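Local coordinates for protein Beta2-bungarotoxin (Bungarus multicinctus, PDB 1BUN) that acts as a presynaptic neurotoxin, probably using its Kunitz chain to bind potassium channels and so target the phospholipase A2 activity of its partner chain, at residues Cys16-Ala22 with Gln34-Cys40. Residues are numbered along the deposited sequence.
Sequences CQTVVRA and QFRYGGC
Residues 20-22 and 34-37, parts of hairpin strands 20-26 and 31-37, pair antiparallel; the axes of these short segments come within 4.8 Å, their N-to-C directions 142° apart. Val-20/Tyr-37 and Ala-22/Phe-35 are hydrogen-bonded pairs: Val-20 N to Tyr-37 O 2.9 Å, Tyr-37 N to Val-20 O 2.8 Å, Ala-22 N to Phe-35 O 3.2 Å, Phe-35 N to Ala-22 O 2.9 Å. Arg-21 and Arg-36 lie between them as a non-hydrogen-bonded pair. Further along, Cys-16 N donates to Gly-38 O at 3.0 Å. The Cys-16 SG to Cys-40 SG disulfide is 2.0 Å, chi3 108°. Gly-39 CA is 4.0 Å from Gln-17 NE2; at phi 77° a CB would hit that nitrogen and the preceding carbonyl O. On one sheet face, Ala-22 CB meets Tyr-37 CB at 3.8 Å and Phe-35 CE1 at 3.9 Å. The Tyr-37 ring, chi1 t, stacks on His-46. The disulfide ties two loops at the hairpin's open end, which in Kunitz inhibitors such as BPTI form the protease-binding surface.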
ATOM      1  N   CYS B  16     -28.850  14.701   2.920  1.00 19.27           N
ATOM      2  CA  CYS B  16     -29.481  13.432   3.228  1.00 19.38           C
ATOM      3  C   CYS B  16     -29.194  13.113   4.671  1.00 18.90           C
ATOM      4  O   CYS B  16     -29.510  12.049   5.131  1.00 20.98           O
ATOM      5  CB  CYS B  16     -28.951  12.308   2.342  1.00 20.08           C
ATOM      6  SG  CYS B  16     -29.171  12.601   0.559  1.00 24.98           S
ATOM      7  N   GLN B  17     -28.625  14.051   5.407  1.00 19.86           N
ATOM      8  CA  GLN B  17     -28.297  13.827   6.809  1.00 19.98           C
ATOM      9  C   GLN B  17     -27.856  15.165   7.372  1.00 18.41           C
ATOM     10  O   GLN B  17     -27.885  16.164   6.661  1.00 17.72           O
ATOM     11  CB  GLN B  17     -27.120  12.885   6.864  1.00 23.86           C
ATOM     12  CG  GLN B  17     -27.235  11.758   7.809  1.00 31.44           C
ATOM     13  CD  GLN B  17     -25.932  11.007   7.872  1.00 36.44           C
ATOM     14  OE1 GLN B  17     -25.416  10.721   8.956  1.00 41.83           O
ATOM     15  NE2 GLN B  17     -25.358  10.726   6.707  1.00 35.89           N
ATOM     16  N   THR B  18     -27.457  15.197   8.640  1.00 18.26           N
ATOM     17  CA  THR B  18     -26.984  16.449   9.226  1.00 19.64           C
ATOM     18  C   THR B  18     -25.649  16.622   8.539  1.00 20.44           C
ATOM     19  O   THR B  18     -24.985  15.630   8.226  1.00 21.09           O
ATOM     20  CB  THR B  18     -26.762  16.367  10.746  1.00 19.63           C
ATOM     21  OG1 THR B  18     -26.190  15.106  11.068  1.00 21.07           O
ATOM     22  CG2 THR B  18     -28.068  16.532  11.505  1.00 21.39           C
ATOM     23  N   VAL B  19     -25.294  17.870   8.262  1.00 21.14           N
ATOM     24  CA  VAL B  19     -24.077  18.212   7.562  1.00 21.80           C
ATOM     25  C   VAL B  19     -22.826  17.999   8.372  1.00 23.71           C
ATOM     26  O   VAL B  19     -22.822  18.185   9.588  1.00 25.20           O
ATOM     27  CB  VAL B  19     -24.145  19.656   7.097  1.00 22.24           C
ATOM     28  CG1 VAL B  19     -22.793  20.122   6.552  1.00 22.90           C
ATOM     29  CG2 VAL B  19     -25.232  19.779   6.036  1.00 21.22           C
ATOM     30  N   VAL B  20     -21.762  17.607   7.679  1.00 24.55           N
ATOM     31  CA  VAL B  20     -20.470  17.370   8.299  1.00 24.03           C
ATOM     32  C   VAL B  20     -19.392  18.019   7.412  1.00 23.31           C
ATOM     33  O   VAL B  20     -19.624  18.316   6.234  1.00 23.61           O
ATOM     34  CB  VAL B  20     -20.223  15.843   8.467  1.00 24.26           C
ATOM     35  CG1 VAL B  20     -19.929  15.199   7.122  1.00 23.45           C
ATOM     36  CG2 VAL B  20     -19.109  15.591   9.462  1.00 24.91           C
ATOM     37  N   ARG B  21     -18.251  18.331   7.997  1.00 23.29           N
ATOM     38  CA  ARG B  21     -17.167  18.939   7.234  1.00 24.52           C
ATOM     39  C   ARG B  21     -16.265  17.870   6.601  1.00 22.07           C
ATOM     40  O   ARG B  21     -15.753  16.974   7.286  1.00 21.19           O
ATOM     41  CB  ARG B  21     -16.341  19.845   8.132  1.00 29.17           C
ATOM     42  CG  ARG B  21     -17.206  20.847   8.893  1.00 38.72           C
ATOM     43  CD  ARG B  21     -16.999  20.697  10.398  1.00 44.19           C
ATOM     44  NE  ARG B  21     -17.346  19.354  10.850  1.00 48.72           N
ATOM     45  CZ  ARG B  21     -18.440  19.074  11.550  1.00 51.70           C
ATOM     46  NH1 ARG B  21     -19.289  20.049  11.878  1.00 53.22           N
ATOM     47  NH2 ARG B  21     -18.673  17.823  11.933  1.00 52.62           N
ATOM     48  N   ALA B  22     -16.123  17.932   5.288  1.00 17.78           N
ATOM     49  CA  ALA B  22     -15.293  16.984   4.608  1.00 16.07           C
ATOM     50  C   ALA B  22     -14.501  17.749   3.527  1.00 16.02           C
ATOM     51  O   ALA B  22     -14.640  18.966   3.390  1.00 15.67           O
ATOM     52  CB  ALA B  22     -16.152  15.850   4.022  1.00 11.73           C
ATOM     53  N   GLN B  34     -12.067  22.269   1.882  1.00 31.60           N
ATOM     54  CA  GLN B  34     -13.165  21.945   2.800  1.00 31.97           C
ATOM     55  C   GLN B  34     -14.546  22.354   2.251  1.00 29.27           C
ATOM     56  O   GLN B  34     -14.674  23.400   1.600  1.00 29.11           O
ATOM     57  CB  GLN B  34     -12.939  22.620   4.151  1.00 35.98           C
ATOM     58  CG  GLN B  34     -13.935  22.191   5.256  1.00 42.55           C
ATOM     59  CD  GLN B  34     -13.566  22.745   6.651  1.00 46.23           C
ATOM     60  OE1 GLN B  34     -14.207  22.405   7.664  1.00 44.57           O
ATOM     61  NE2 GLN B  34     -12.538  23.606   6.703  1.00 49.13           N
ATOM     62  N   PHE B  35     -15.559  21.514   2.483  1.00 26.23           N
ATOM     63  CA  PHE B  35     -16.929  21.797   2.037  1.00 22.59           C
ATOM     64  C   PHE B  35     -17.965  21.188   2.984  1.00 23.08           C
ATOM     65  O   PHE B  35     -17.616  20.407   3.881  1.00 22.74           O
ATOM     66  CB  PHE B  35     -17.169  21.351   0.586  1.00 18.88           C
ATOM     67  CG  PHE B  35     -17.468  19.886   0.417  1.00 14.84           C
ATOM     68  CD1 PHE B  35     -16.562  18.919   0.795  1.00 15.10           C
ATOM     69  CD2 PHE B  35     -18.645  19.477  -0.171  1.00 13.92           C
ATOM     70  CE1 PHE B  35     -16.832  17.555   0.580  1.00 14.16           C
ATOM     71  CE2 PHE B  35     -18.911  18.114  -0.384  1.00 11.47           C
ATOM     72  CZ  PHE B  35     -18.007  17.163  -0.010  1.00 10.02           C
ATOM     73  N   ARG B  36     -19.226  21.603   2.839  1.00 22.24           N
ATOM     74  CA  ARG B  36     -20.296  21.093   3.687  1.00 21.11           C
ATOM     75  C   ARG B  36     -20.835  19.824   3.037  1.00 20.50           C
ATOM     76  O   ARG B  36     -21.543  19.898   2.039  1.00 21.07           O
ATOM     77  CB  ARG B  36     -21.412  22.142   3.832  1.00 20.59           C
ATOM     78  CG  ARG B  36     -21.025  23.427   4.583  1.00 18.59           C
ATOM     79  CD  ARG B  36     -22.233  24.370   4.791  1.00 18.45           C
ATOM     80  NE  ARG B  36     -22.777  24.261   6.152  1.00 22.60           N
ATOM     81  CZ  ARG B  36     -24.040  23.935   6.443  1.00 24.45           C
ATOM     82  NH1 ARG B  36     -24.923  23.696   5.482  1.00 27.70           N
ATOM     83  NH2 ARG B  36     -24.399  23.736   7.700  1.00 26.99           N
ATOM     84  N   TYR B  37     -20.426  18.665   3.538  1.00 20.37           N
ATOM     85  CA  TYR B  37     -20.882  17.373   2.987  1.00 20.43           C
ATOM     86  C   TYR B  37     -22.201  16.950   3.661  1.00 20.92           C
ATOM     87  O   TYR B  37     -22.282  16.912   4.899  1.00 21.78           O
ATOM     88  CB  TYR B  37     -19.819  16.281   3.209  1.00 18.62           C
ATOM     89  CG  TYR B  37     -20.225  14.936   2.661  1.00 16.77           C
ATOM     90  CD1 TYR B  37     -20.541  14.786   1.311  1.00 16.55           C
ATOM     91  CD2 TYR B  37     -20.339  13.823   3.488  1.00 16.91           C
ATOM     92  CE1 TYR B  37     -20.971  13.578   0.797  1.00 14.92           C
ATOM     93  CE2 TYR B  37     -20.769  12.590   2.977  1.00 13.98           C
ATOM     94  CZ  TYR B  37     -21.085  12.492   1.632  1.00 15.04           C
ATOM     95  OH  TYR B  37     -21.570  11.324   1.107  1.00 17.07           O
ATOM     96  N   GLY B  38     -23.201  16.579   2.858  1.00 20.73           N
ATOM     97  CA  GLY B  38     -24.490  16.198   3.395  1.00 19.78           C
ATOM     98  C   GLY B  38     -24.820  14.725   3.498  1.00 21.60           C
ATOM     99  O   GLY B  38     -25.954  14.384   3.814  1.00 23.14           O
ATOM    100  N   GLY B  39     -23.875  13.839   3.210  1.00 21.88           N
ATOM    101  CA  GLY B  39     -24.156  12.411   3.326  1.00 22.57           C
ATOM    102  C   GLY B  39     -24.986  11.681   2.265  1.00 22.86           C
ATOM    103  O   GLY B  39     -25.432  10.552   2.500  1.00 21.63           O
ATOM    104  N   CYS B  40     -25.166  12.286   1.094  1.00 23.01           N
ATOM    105  CA  CYS B  40     -25.947  11.675   0.017  1.00 23.22           C
ATOM    106  C   CYS B  40     -25.131  10.744  -0.863  1.00 24.46           C
ATOM    107  O   CYS B  40     -25.683  10.045  -1.723  1.00 24.42           O
ATOM    108  CB  CYS B  40     -26.555  12.760  -0.850  1.00 22.40           C
ATOM    109  SG  CYS B  40     -27.642  13.845   0.106  1.00 24.85           S
TER